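Local coordinates for protein ARF-like GTPase (PDB 4M9Q) that belongs to the ADP-ribosylation factor family of small G proteins with the P-loop NTPase fold and holds magnesium and phosphoaminophosphonic acid-guanylate ester in its pocket, at residues 17-22 / 144-149; 33-38 / 52-57; 67-72 / 101-106. One frame throughout, in Å; residues are numbered along the deposited sequence. Where two conformers were deposited one is given.

Interaction 1 of 3, residues 17-22 / 144-149; sequences KTTLLN and CTAKMP. With MG (magnesium ion), chain E; GNP (phosphoaminophosphonic acid-guanylate ester), chain D.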
loop_
_atom_site.group_PDB
_atom_site.type_symbol
_atom_site.label_atom_id
_atom_site.label_comp_id
_atom_site.label_asym_id
_atom_site.label_seq_id
_atom_site.Cartn_x
_atom_site.Cartn_y
_atom_site.Cartn_z
ATOM N N LYS A 17 3.707 -5.232 -6.148
ATOM C CA LYS A 17 2.573 -5.231 -5.223
ATOM C C LYS A 17 1.926 -6.600 -5.214
ATOM O O LYS A 17 1.728 -7.209 -4.156
ATOM C CB LYS A 17 1.529 -4.230 -5.655
ATOM C CG LYS A 17 2.032 -2.818 -5.770
ATOM C CD LYS A 17 0.950 -1.834 -6.232
ATOM C CE LYS A 17 0.634 -2.001 -7.714
ATOM N NZ LYS A 17 1.745 -1.544 -8.580
ATOM N N THR A 18 1.578 -7.103 -6.397
ATOM C CA THR A 18 0.912 -8.384 -6.463
ATOM C C THR A 18 1.799 -9.489 -5.864
ATOM O O THR A 18 1.322 -10.307 -5.088
ATOM C CB THR A 18 0.423 -8.659 -7.882
ATOM O OG1 THR A 18 -0.424 -7.578 -8.286
ATOM C CG2 THR A 18 -0.413 -9.960 -8.002
ATOM N N THR A 19 3.098 -9.470 -6.149
ATOM C CA THR A 19 4.026 -10.464 -5.589
ATOM C C THR A 19 4.108 -10.312 -4.069
ATOM O O THR A 19 4.161 -11.266 -3.326
ATOM C CB THR A 19 5.412 -10.313 -6.213
ATOM O OG1 THR A 19 5.285 -10.273 -7.653
ATOM C CG2 THR A 19 6.365 -11.489 -5.814
ATOM N N LEU A 20 4.081 -9.078 -3.607
ATOM C CA LEU A 20 4.157 -8.811 -2.186
ATOM C C LEU A 20 2.899 -9.311 -1.492
ATOM O O LEU A 20 2.940 -9.991 -0.477
ATOM C CB LEU A 20 4.377 -7.333 -1.963
ATOM C CG LEU A 20 4.663 -6.954 -0.521
ATOM C CD1 LEU A 20 5.660 -5.791 -0.519
ATOM C CD2 LEU A 20 3.348 -6.625 0.171
ATOM N N LEU A 21 1.766 -9.074 -2.100
ATOM C CA LEU A 21 0.538 -9.589 -1.537
ATOM C C LEU A 21 0.525 -11.091 -1.440
ATOM O O LEU A 21 0.167 -11.618 -0.406
ATOM C CB LEU A 21 -0.645 -9.161 -2.370
ATOM C CG LEU A 21 -1.960 -9.485 -1.672
ATOM C CD1 LEU A 21 -1.855 -8.998 -0.213
ATOM C CD2 LEU A 21 -3.138 -8.899 -2.426
ATOM N N ASN A 22 0.885 -11.785 -2.517
ATOM C CA ASN A 22 1.051 -13.225 -2.477
ATOM C C ASN A 22 1.980 -13.628 -1.351
ATOM O O ASN A 22 1.610 -14.430 -0.522
ATOM C CB ASN A 22 1.571 -13.804 -3.815
ATOM C CG ASN A 22 0.563 -13.646 -4.958
ATOM O OD1 ASN A 22 -0.657 -13.466 -4.733
ATOM N ND2 ASN A 22 1.058 -13.674 -6.185
ATOM N N CYS A 144 12.674 -4.637 1.528
ATOM C CA CYS A 144 12.187 -5.999 1.496
ATOM C C CYS A 144 12.447 -6.643 0.161
ATOM O O CYS A 144 12.924 -6.013 -0.798
ATOM C CB CYS A 144 10.686 -6.030 1.764
ATOM S SG CYS A 144 9.777 -5.238 0.434
ATOM N N THR A 145 12.117 -7.931 0.112
ATOM C CA THR A 145 12.239 -8.756 -1.090
ATOM C C THR A 145 11.004 -9.621 -1.179
ATOM O O THR A 145 10.884 -10.651 -0.540
ATOM C CB THR A 145 13.518 -9.611 -0.973
ATOM O OG1 THR A 145 14.592 -8.708 -0.786
ATOM C CG2 THR A 145 13.768 -10.463 -2.206
ATOM N N ALA A 146 10.042 -9.130 -1.915
ATOM C CA ALA A 146 8.750 -9.766 -2.063
ATOM C C ALA A 146 8.954 -11.092 -2.791
ATOM O O ALA A 146 8.149 -11.986 -2.636
ATOM C CB ALA A 146 7.821 -8.855 -2.870
ATOM N N LYS A 147 9.984 -11.206 -3.612
ATOM C CA LYS A 147 10.261 -12.446 -4.336
ATOM C C LYS A 147 11.552 -13.078 -3.846
ATOM O O LYS A 147 12.596 -12.937 -4.485
ATOM C CB LYS A 147 10.358 -12.182 -5.853
ATOM C CG LYS A 147 10.260 -13.437 -6.718
ATOM C CD LYS A 147 10.571 -13.163 -8.183
ATOM C CE LYS A 147 10.665 -14.447 -9.019
ATOM N NZ LYS A 147 11.956 -14.595 -9.772
ATOM N N MET A 148 11.487 -13.797 -2.737
ATOM C CA MET A 148 12.668 -14.550 -2.235
ATOM C C MET A 148 12.955 -15.746 -3.176
ATOM O O MET A 148 12.080 -16.174 -3.946
ATOM C CB MET A 148 12.478 -15.003 -0.772
ATOM C CG MET A 148 12.471 -13.870 0.258
ATOM S SD MET A 148 14.097 -13.173 0.653
ATOM C CE MET A 148 14.601 -14.150 2.082
ATOM N N PRO A 149 14.187 -16.278 -3.140
ATOM C CA PRO A 149 14.542 -17.361 -4.069
ATOM C C PRO A 149 13.685 -18.625 -3.925
ATOM O O PRO A 149 12.840 -18.708 -3.040
ATOM C CB PRO A 149 16.012 -17.679 -3.716
ATOM C CG PRO A 149 16.536 -16.500 -2.979
ATOM C CD PRO A 149 15.340 -15.829 -2.330
HETATM MG MG MG E . -0.158 -6.442 -9.768
HETATM P PG GNP D . 1.146 -3.970 -11.653
HETATM O O1G GNP D . 0.142 -5.196 -11.319
HETATM O O2G GNP D . 0.918 -2.762 -10.679
HETATM O O3G GNP D . 1.001 -3.669 -13.156
HETATM N N3B GNP D . 2.708 -4.504 -11.249
HETATM P PB GNP D . 2.948 -5.142 -9.703
HETATM O O1B GNP D . 1.668 -5.964 -9.161
HETATM O O2B GNP D . 3.326 -3.982 -8.823
HETATM O O3A GNP D . 4.222 -6.058 -9.952
HETATM P PA GNP D . 4.356 -7.630 -9.750
HETATM O O1A GNP D . 3.538 -8.139 -10.873
HETATM O O2A GNP D . 4.051 -7.929 -8.325
HETATM O "O5'" GNP D . 5.924 -7.764 -10.020
HETATM C "C5'" GNP D . 6.495 -7.154 -11.204
HETATM C "C4'" GNP D . 7.761 -7.929 -11.654
HETATM O "O4'" GNP D . 8.715 -7.798 -10.589
HETATM C "C3'" GNP D . 7.570 -9.436 -11.752
HETATM O "O3'" GNP D . 8.550 -10.063 -12.577
HETATM C "C2'" GNP D . 7.908 -9.930 -10.388
HETATM O "O2'" GNP D . 8.336 -11.259 -10.330
HETATM C "C1'" GNP D . 9.084 -9.061 -10.067
HETATM N N9 GNP D . 9.417 -8.928 -8.646
HETATM C C8 GNP D . 8.546 -8.638 -7.681
HETATM N N7 GNP D . 9.171 -8.519 -6.502
HETATM C C5 GNP D . 10.469 -8.760 -6.709
HETATM C C6 GNP D . 11.653 -8.812 -5.833
HETATM O O6 GNP D . 11.570 -8.613 -4.606
HETATM N N1 GNP D . 12.811 -9.063 -6.404
HETATM C C2 GNP D . 12.945 -9.283 -7.749
HETATM N N2 GNP D . 14.173 -9.547 -8.200
HETATM N N3 GNP D . 11.906 -9.257 -8.625
HETATM C C4 GNP D . 10.642 -9.030 -8.133
HETATM O O HOH W 1 0.753 -7.997 -10.817
HETATM O O HOH W 2 -1.011 -4.895 -8.755
#
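T19 is the residue through which segment 17-22 of helix 17-24 meets both the ligand and loop 144-149. Its CB lies beside the alpha-phosphate, and there the side chain forks. OG1, anti to the carbonyl carbon (chi1 -50°), donates a hydrogen bond to GNP O2A at 2.7 Å, an oxygen that also accepts from T19 N at 2.8 Å. CG2, anti to the backbone N, turns instead to the loop, where its tip sits 3.7 Å from A146 O and 4.1 Å from K147 CB.

At L20, the next helix residue, the A146 methyl lies against the backbone, CB to CA 3.7 Å, while L20 CD1 makes a loose apolar approach to C144 SG. These touches join the first turn of the helix after the P-loop (Walker A motif) to the base-binding loop after strand 139-143, so that phosphate and base are held by parts of the chain far apart in sequence. K17 NZ, on a side chain bent at chi3 and chi4, donates to GNP O2G and O2B, bringing a probably cationic group between the beta- and gamma-phosphates. T18 OG1 binds magnesium at 1.9 Å. At the base, K147 N donates to GNP O6 at 3.2 Å, and K147 CB lies over the purine face, 3.5 Å from GNP C5; further out its CD passes the ribose near O2'.

Interaction 2 of 3, residues 33-38 / 52-57; sequences TPTFGF and VFDLGG. With MG (magnesium ion), chain E; GNP (phosphoaminophosphonic acid-guanylate ester), chain D.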
loop_
_atom_site.group_PDB
_atom_site.type_symbol
_atom_site.label_atom_id
_atom_site.label_comp_id
_atom_site.label_asym_id
_atom_site.label_seq_id
_atom_site.Cartn_x
_atom_site.Cartn_y
_atom_site.Cartn_z
ATOM N N THR A 33 0.996 -11.600 -13.471
ATOM C CA THR A 33 0.990 -10.776 -14.674
ATOM C C THR A 33 0.576 -9.410 -14.195
ATOM O O THR A 33 -0.009 -9.292 -13.145
ATOM C CB THR A 33 -0.017 -11.327 -15.746
ATOM O OG1 THR A 33 -1.226 -11.775 -15.111
ATOM C CG2 THR A 33 0.577 -12.536 -16.514
ATOM N N PRO A 34 0.839 -8.375 -14.977
ATOM C CA PRO A 34 0.312 -7.052 -14.668
ATOM C C PRO A 34 -1.171 -7.041 -14.275
ATOM O O PRO A 34 -2.005 -7.668 -14.892
ATOM C CB PRO A 34 0.524 -6.298 -15.973
ATOM C CG PRO A 34 1.768 -6.917 -16.542
ATOM C CD PRO A 34 1.592 -8.379 -16.246
ATOM N N THR A 35 -1.489 -6.325 -13.215
ATOM C CA THR A 35 -2.844 -6.256 -12.734
ATOM C C THR A 35 -3.604 -5.174 -13.505
ATOM O O THR A 35 -3.315 -3.992 -13.377
ATOM C CB THR A 35 -2.784 -5.960 -11.244
ATOM O OG1 THR A 35 -1.895 -6.921 -10.648
ATOM C CG2 THR A 35 -4.164 -5.991 -10.605
ATOM N N PHE A 36 -4.537 -5.590 -14.353
ATOM C CA PHE A 36 -5.461 -4.664 -15.017
ATOM C C PHE A 36 -6.806 -4.797 -14.330
ATOM O O PHE A 36 -7.745 -5.294 -14.925
ATOM C CB PHE A 36 -5.654 -5.014 -16.496
ATOM C CG PHE A 36 -4.482 -4.695 -17.377
ATOM C CD1 PHE A 36 -3.337 -5.486 -17.366
ATOM C CD2 PHE A 36 -4.545 -3.638 -18.270
ATOM C CE1 PHE A 36 -2.274 -5.200 -18.203
ATOM C CE2 PHE A 36 -3.487 -3.356 -19.115
ATOM C CZ PHE A 36 -2.348 -4.133 -19.076
ATOM N N GLY A 37 -6.866 -4.444 -13.054
ATOM C CA GLY A 37 -8.101 -4.458 -12.296
ATOM C C GLY A 37 -7.581 -4.413 -10.881
ATOM O O GLY A 37 -6.719 -3.540 -10.580
ATOM N N PHE A 38 -8.044 -5.364 -10.064
ATOM C CA PHE A 38 -7.469 -5.597 -8.779
ATOM C C PHE A 38 -7.659 -7.020 -8.203
ATOM O O PHE A 38 -8.579 -7.798 -8.586
ATOM C CB PHE A 38 -8.057 -4.587 -7.795
ATOM C CG PHE A 38 -9.460 -4.905 -7.351
ATOM C CD1 PHE A 38 -9.683 -5.725 -6.244
ATOM C CD2 PHE A 38 -10.531 -4.363 -7.990
ATOM C CE1 PHE A 38 -10.987 -6.018 -5.809
ATOM C CE2 PHE A 38 -11.841 -4.669 -7.580
ATOM C CZ PHE A 38 -12.065 -5.487 -6.477
ATOM N N VAL A 52 -7.119 -6.351 2.105
ATOM C CA VAL A 52 -6.126 -5.729 1.255
ATOM C C VAL A 52 -6.551 -5.649 -0.208
ATOM O O VAL A 52 -6.838 -6.640 -0.816
ATOM C CB VAL A 52 -4.796 -6.480 1.308
ATOM C CG1 VAL A 52 -3.716 -5.662 0.639
ATOM C CG2 VAL A 52 -4.428 -6.759 2.748
ATOM N N PHE A 53 -6.586 -4.451 -0.760
ATOM C CA PHE A 53 -6.885 -4.234 -2.177
ATOM C C PHE A 53 -5.582 -3.964 -2.966
ATOM O O PHE A 53 -4.931 -2.962 -2.769
ATOM C CB PHE A 53 -7.830 -3.078 -2.306
ATOM C CG PHE A 53 -9.220 -3.389 -1.833
ATOM C CD1 PHE A 53 -9.718 -2.847 -0.650
ATOM C CD2 PHE A 53 -10.058 -4.209 -2.594
ATOM C CE1 PHE A 53 -11.008 -3.103 -0.249
ATOM C CE2 PHE A 53 -11.360 -4.500 -2.157
ATOM C CZ PHE A 53 -11.833 -3.945 -0.976
ATOM N N ASP A 54 -5.211 -4.895 -3.824
ATOM C CA ASP A 54 -4.034 -4.764 -4.650
ATOM C C ASP A 54 -4.461 -4.167 -5.991
ATOM O O ASP A 54 -5.069 -4.836 -6.792
ATOM C CB ASP A 54 -3.387 -6.139 -4.801
ATOM C CG ASP A 54 -2.392 -6.212 -5.959
ATOM O OD1 ASP A 54 -1.753 -5.190 -6.308
ATOM O OD2 ASP A 54 -2.234 -7.313 -6.530
ATOM N N LEU A 55 -4.200 -2.891 -6.204
ATOM C CA LEU A 55 -4.649 -2.196 -7.386
ATOM C C LEU A 55 -3.547 -2.178 -8.417
ATOM O O LEU A 55 -2.378 -2.055 -8.070
ATOM C CB LEU A 55 -4.996 -0.761 -7.029
ATOM C CG LEU A 55 -6.377 -0.512 -6.425
ATOM C CD1 LEU A 55 -7.037 -1.784 -5.870
ATOM C CD2 LEU A 55 -6.335 0.588 -5.387
ATOM N N GLY A 56 -3.905 -2.247 -9.684
ATOM C CA GLY A 56 -2.911 -2.117 -10.744
ATOM C C GLY A 56 -2.246 -0.765 -10.700
ATOM O O GLY A 56 -2.896 0.215 -10.340
ATOM N N GLY A 57 -0.963 -0.707 -11.079
ATOM C CA GLY A 57 -0.232 0.533 -11.098
ATOM C C GLY A 57 0.080 1.133 -12.447
ATOM O O GLY A 57 0.664 2.194 -12.501
HETATM MG MG MG E . -0.158 -6.442 -9.768
HETATM P PG GNP D . 1.146 -3.970 -11.653
HETATM O O1G GNP D . 0.142 -5.196 -11.319
HETATM O O2G GNP D . 0.918 -2.762 -10.679
HETATM O O3G GNP D . 1.001 -3.669 -13.156
HETATM N N3B GNP D . 2.708 -4.504 -11.249
HETATM P PB GNP D . 2.948 -5.142 -9.703
HETATM O O1B GNP D . 1.668 -5.964 -9.161
HETATM O O2B GNP D . 3.326 -3.982 -8.823
HETATM O O3A GNP D . 4.222 -6.058 -9.952
HETATM P PA GNP D . 4.356 -7.630 -9.750
HETATM O O1A GNP D . 3.538 -8.139 -10.873
HETATM O O2A GNP D . 4.051 -7.929 -8.325
HETATM O "O5'" GNP D . 5.924 -7.764 -10.020
HETATM C "C5'" GNP D . 6.495 -7.154 -11.204
HETATM C "C4'" GNP D . 7.761 -7.929 -11.654
HETATM O "O4'" GNP D . 8.715 -7.798 -10.589
HETATM C "C3'" GNP D . 7.570 -9.436 -11.752
HETATM O "O3'" GNP D . 8.550 -10.063 -12.577
HETATM C "C2'" GNP D . 7.908 -9.930 -10.388
HETATM O "O2'" GNP D . 8.336 -11.259 -10.330
HETATM C "C1'" GNP D . 9.084 -9.061 -10.067
HETATM N N9 GNP D . 9.417 -8.928 -8.646
HETATM C C8 GNP D . 8.546 -8.638 -7.681
HETATM N N7 GNP D . 9.171 -8.519 -6.502
HETATM C C5 GNP D . 10.469 -8.760 -6.709
HETATM C C6 GNP D . 11.653 -8.812 -5.833
HETATM O O6 GNP D . 11.570 -8.613 -4.606
HETATM N N1 GNP D . 12.811 -9.063 -6.404
HETATM C C2 GNP D . 12.945 -9.283 -7.749
HETATM N N2 GNP D . 14.173 -9.547 -8.200
HETATM N N3 GNP D . 11.906 -9.257 -8.625
HETATM C C4 GNP D . 10.642 -9.030 -8.133
HETATM O O HOH W 1 0.753 -7.997 -10.817
HETATM O O HOH W 2 -1.011 -4.895 -8.755
#
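The rings of F38 and F53 form an offset edge-to-face pair, with the edge of F53 directed at the face of F38, centroids 5.7 Å apart and planes at 71°. F38 CE1 approaches F53 CD2 near the plane of the F53 ring, and the ring of Y68 also meets F53. The two side chains run alongside one another and point the same way, F38 CG taking the crowded position between backbone N and carbonyl carbon (chi1 76°). At the root of the ring, F38 CB lies 3.6 Å from L55 CD1; F38 and L55 are a non-hydrogen-bonded antiparallel pair at the end of the paired strands 38-45 and 48-55.

Towards the ligand the contact becomes polar. G56 N donates to G37 O over 3.2 Å, in the carbonyl plane and fairly straight (157°). Having no side chain, G56 lets its CA come within 3.3 Å of T35 O in a CA-H...O contact.

These are the elements known in small G proteins as switch I, carrying T35, and the DxxG motif of switch II, here D54 to G57. T35 N bonds GNP O1G at 2.7 Å and G57 N bonds GNP O2G at 2.8 Å, so both segments grasp the gamma-phosphate. T35 OG1 binds magnesium at 2.0 Å. D54 stays in the second shell: OD1 accepts from a metal-bound water at 2.6 Å, and OD2 is hydrogen-bonded to T18 OG1 and N39 ND2. The metal would polarise that water and the hydroxyls of T18 and T35 and favour the ionised form of the D54 carboxylate.

Interaction 3 of 3, residues 67-72 / 101-106; sequences KYLAEV and QFMRDK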
loop_
_atom_site.group_PDB
_atom_site.type_symbol
_atom_site.label_atom_id
_atom_site.label_comp_id
_atom_site.label_asym_id
_atom_site.label_seq_id
_atom_site.Cartn_x
_atom_site.Cartn_y
_atom_site.Cartn_z
ATOM N N LYS A 67 -10.648 6.124 -6.088
ATOM C CA LYS A 67 -11.993 5.607 -5.793
ATOM C C LYS A 67 -12.001 4.751 -4.530
ATOM O O LYS A 67 -13.071 4.443 -4.013
ATOM C CB LYS A 67 -12.560 4.831 -6.985
ATOM C CG LYS A 67 -12.418 5.612 -8.268
ATOM C CD LYS A 67 -13.570 5.328 -9.199
ATOM C CE LYS A 67 -13.684 6.375 -10.301
ATOM N NZ LYS A 67 -15.125 6.613 -10.530
ATOM N N TYR A 68 -10.814 4.419 -4.026
ATOM C CA TYR A 68 -10.667 3.605 -2.838
ATOM C C TYR A 68 -10.238 4.383 -1.612
ATOM O O TYR A 68 -10.229 3.812 -0.493
ATOM C CB TYR A 68 -9.618 2.514 -3.074
ATOM C CG TYR A 68 -10.089 1.407 -3.959
ATOM C CD1 TYR A 68 -10.528 0.205 -3.410
ATOM C CD2 TYR A 68 -10.121 1.560 -5.341
ATOM C CE1 TYR A 68 -10.975 -0.824 -4.213
ATOM C CE2 TYR A 68 -10.581 0.538 -6.160
ATOM C CZ TYR A 68 -10.997 -0.654 -5.584
ATOM O OH TYR A 68 -11.430 -1.696 -6.364
ATOM N N LEU A 69 -9.823 5.633 -1.770
ATOM C CA LEU A 69 -9.076 6.243 -0.664
ATOM C C LEU A 69 -9.975 6.594 0.496
ATOM O O LEU A 69 -9.498 6.724 1.633
ATOM C CB LEU A 69 -8.262 7.430 -1.123
ATOM C CG LEU A 69 -7.200 7.043 -2.164
ATOM C CD1 LEU A 69 -6.525 8.305 -2.697
ATOM C CD2 LEU A 69 -6.177 6.051 -1.593
ATOM N N ALA A 70 -11.277 6.684 0.224
ATOM C CA ALA A 70 -12.279 6.989 1.257
ATOM C C ALA A 70 -12.557 5.798 2.139
ATOM O O ALA A 70 -12.865 5.961 3.321
ATOM C CB ALA A 70 -13.587 7.480 0.626
ATOM N N GLU A 71 -12.458 4.594 1.582
ATOM C CA GLU A 71 -12.775 3.385 2.359
ATOM C C GLU A 71 -11.547 2.706 3.003
ATOM O O GLU A 71 -11.663 1.650 3.580
ATOM C CB GLU A 71 -13.546 2.393 1.503
ATOM C CG GLU A 71 -12.737 1.760 0.395
ATOM C CD GLU A 71 -13.621 1.073 -0.615
ATOM O OE1 GLU A 71 -13.895 1.669 -1.701
ATOM O OE2 GLU A 71 -14.055 -0.065 -0.295
ATOM N N VAL A 72 -10.415 3.386 3.002
ATOM C CA VAL A 72 -9.158 2.783 3.411
ATOM C C VAL A 72 -8.671 3.425 4.715
ATOM O O VAL A 72 -8.859 4.615 4.930
ATOM C CB VAL A 72 -8.160 2.962 2.254
ATOM C CG1 VAL A 72 -7.037 3.900 2.626
ATOM C CG2 VAL A 72 -7.750 1.610 1.687
ATOM N N GLN A 101 -8.120 14.298 -0.400
ATOM C CA GLN A 101 -8.848 14.736 0.775
ATOM C C GLN A 101 -9.066 13.611 1.781
ATOM O O GLN A 101 -9.081 13.851 2.982
ATOM C CB GLN A 101 -10.167 15.359 0.283
ATOM C CG GLN A 101 -11.439 15.014 1.031
ATOM C CD GLN A 101 -12.689 15.532 0.294
ATOM O OE1 GLN A 101 -13.079 15.016 -0.759
ATOM N NE2 GLN A 101 -13.301 16.562 0.841
ATOM N N PHE A 102 -9.204 12.382 1.291
ATOM C CA PHE A 102 -9.496 11.252 2.159
ATOM C C PHE A 102 -8.225 10.630 2.764
ATOM O O PHE A 102 -8.312 9.634 3.503
ATOM C CB PHE A 102 -10.283 10.186 1.379
ATOM C CG PHE A 102 -11.600 10.675 0.810
ATOM C CD1 PHE A 102 -11.835 10.652 -0.571
ATOM C CD2 PHE A 102 -12.592 11.143 1.640
ATOM C CE1 PHE A 102 -13.033 11.093 -1.102
ATOM C CE2 PHE A 102 -13.800 11.601 1.119
ATOM C CZ PHE A 102 -14.022 11.570 -0.253
ATOM N N MET A 103 -7.053 11.190 2.444
ATOM C CA MET A 103 -5.802 10.622 2.907
ATOM C C MET A 103 -5.299 11.254 4.179
ATOM O O MET A 103 -4.427 10.713 4.829
ATOM C CB MET A 103 -4.722 10.699 1.836
ATOM C CG MET A 103 -4.503 9.427 1.011
ATOM S SD MET A 103 -4.343 7.888 1.948
ATOM C CE MET A 103 -6.091 7.688 2.072
ATOM N N ARG A 104 -5.861 12.371 4.575
ATOM C CA ARG A 104 -5.271 13.122 5.676
ATOM C C ARG A 104 -5.175 12.245 6.942
ATOM O O ARG A 104 -6.033 11.446 7.202
ATOM C CB ARG A 104 -6.015 14.473 5.818
ATOM C CG ARG A 104 -6.191 15.068 7.205
ATOM C CD ARG A 104 -7.488 14.572 7.837
ATOM N NE ARG A 104 -8.198 15.596 8.598
ATOM C CZ ARG A 104 -9.354 15.401 9.230
ATOM N NH1 ARG A 104 -9.956 14.226 9.195
ATOM N NH2 ARG A 104 -9.917 16.410 9.902
ATOM N N ASP A 105 -4.056 12.315 7.652
ATOM C CA ASP A 105 -3.791 11.480 8.867
ATOM C C ASP A 105 -3.726 9.946 8.731
ATOM O O ASP A 105 -3.566 9.266 9.725
ATOM C CB ASP A 105 -4.792 11.830 10.001
ATOM C CG ASP A 105 -4.637 13.290 10.515
ATOM O OD1 ASP A 105 -3.490 13.837 10.540
ATOM O OD2 ASP A 105 -5.669 13.880 10.907
ATOM N N LYS A 106 -3.852 9.383 7.528
ATOM C CA LYS A 106 -3.755 7.943 7.371
ATOM C C LYS A 106 -2.289 7.544 7.148
ATOM O O LYS A 106 -1.523 8.231 6.424
ATOM C CB LYS A 106 -4.603 7.479 6.211
ATOM C CG LYS A 106 -6.095 7.575 6.489
ATOM C CD LYS A 106 -6.930 7.210 5.285
ATOM C CE LYS A 106 -8.429 7.389 5.523
ATOM N NZ LYS A 106 -9.193 7.135 4.264
#
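The first bump is the A70 methyl, which stands over the centre of the F102 ring, CB 3.7 Å from the centroid and only 10° off the ring normal, a CH-pi contact; Q101 CG lies across the opposite face, offset toward the rim. F102 CB, at the base of the ring, presses on the backbone of L69 with its carbonyl oxygen 3.6 Å away. V187 of helix 157-190 touches both A70 and F102.

The second bump is the M103 methyl. A chain bent at chi2 and chi3 brings CE into the hollow between L69 and V72, 3.9 Å from L69 CB and equally 3.9 Å from V72 CG1. M103 crosses L69 at about a right angle and V72 obliquely.

K106, extended beyond CG, runs past the M103 methyl, with its ammonium group buried among backbone carbonyls. NZ donates to V72 O at 2.6 Å and to F102 O at 2.8 Å, each in the plane of its carbonyl, while a salt bridge to E183 supplies the opposing charge. A type II turn from M103 to K106, closed by K106 N to M103 O, folds the segment back so that methyl and amine enter from the same strip of chain.

Segment 67-72 leads into strand 74-80, and segment 101-106, after helix 87-99, into the neighbouring parallel strand 108-113: the contact packs together the two entry loops of a beta-alpha-beta crossover in the P-loop fold.

Interactions 1 and 2 meet at the magnesium, which T18 of the first and T35 of the second both bind, and they share its two waters. T18 OG1 also lies 2.5 Å from D54 OD2, a probable hydrogen bond that ties the P-loop helix to strand 48-55; the two centres are about 14 Å apart. Interaction 3 takes no part in the ligand site: its centre is about 25 Å from that of interaction 1, on the other side of the chain's centre. It nevertheless touches interaction 2 through Y68, whose OH packs 3.2 Å from F38 CE2, so aromatic side chains connect the paired strands of interaction 2 with loop 67-72, which in turn packs on 101-106.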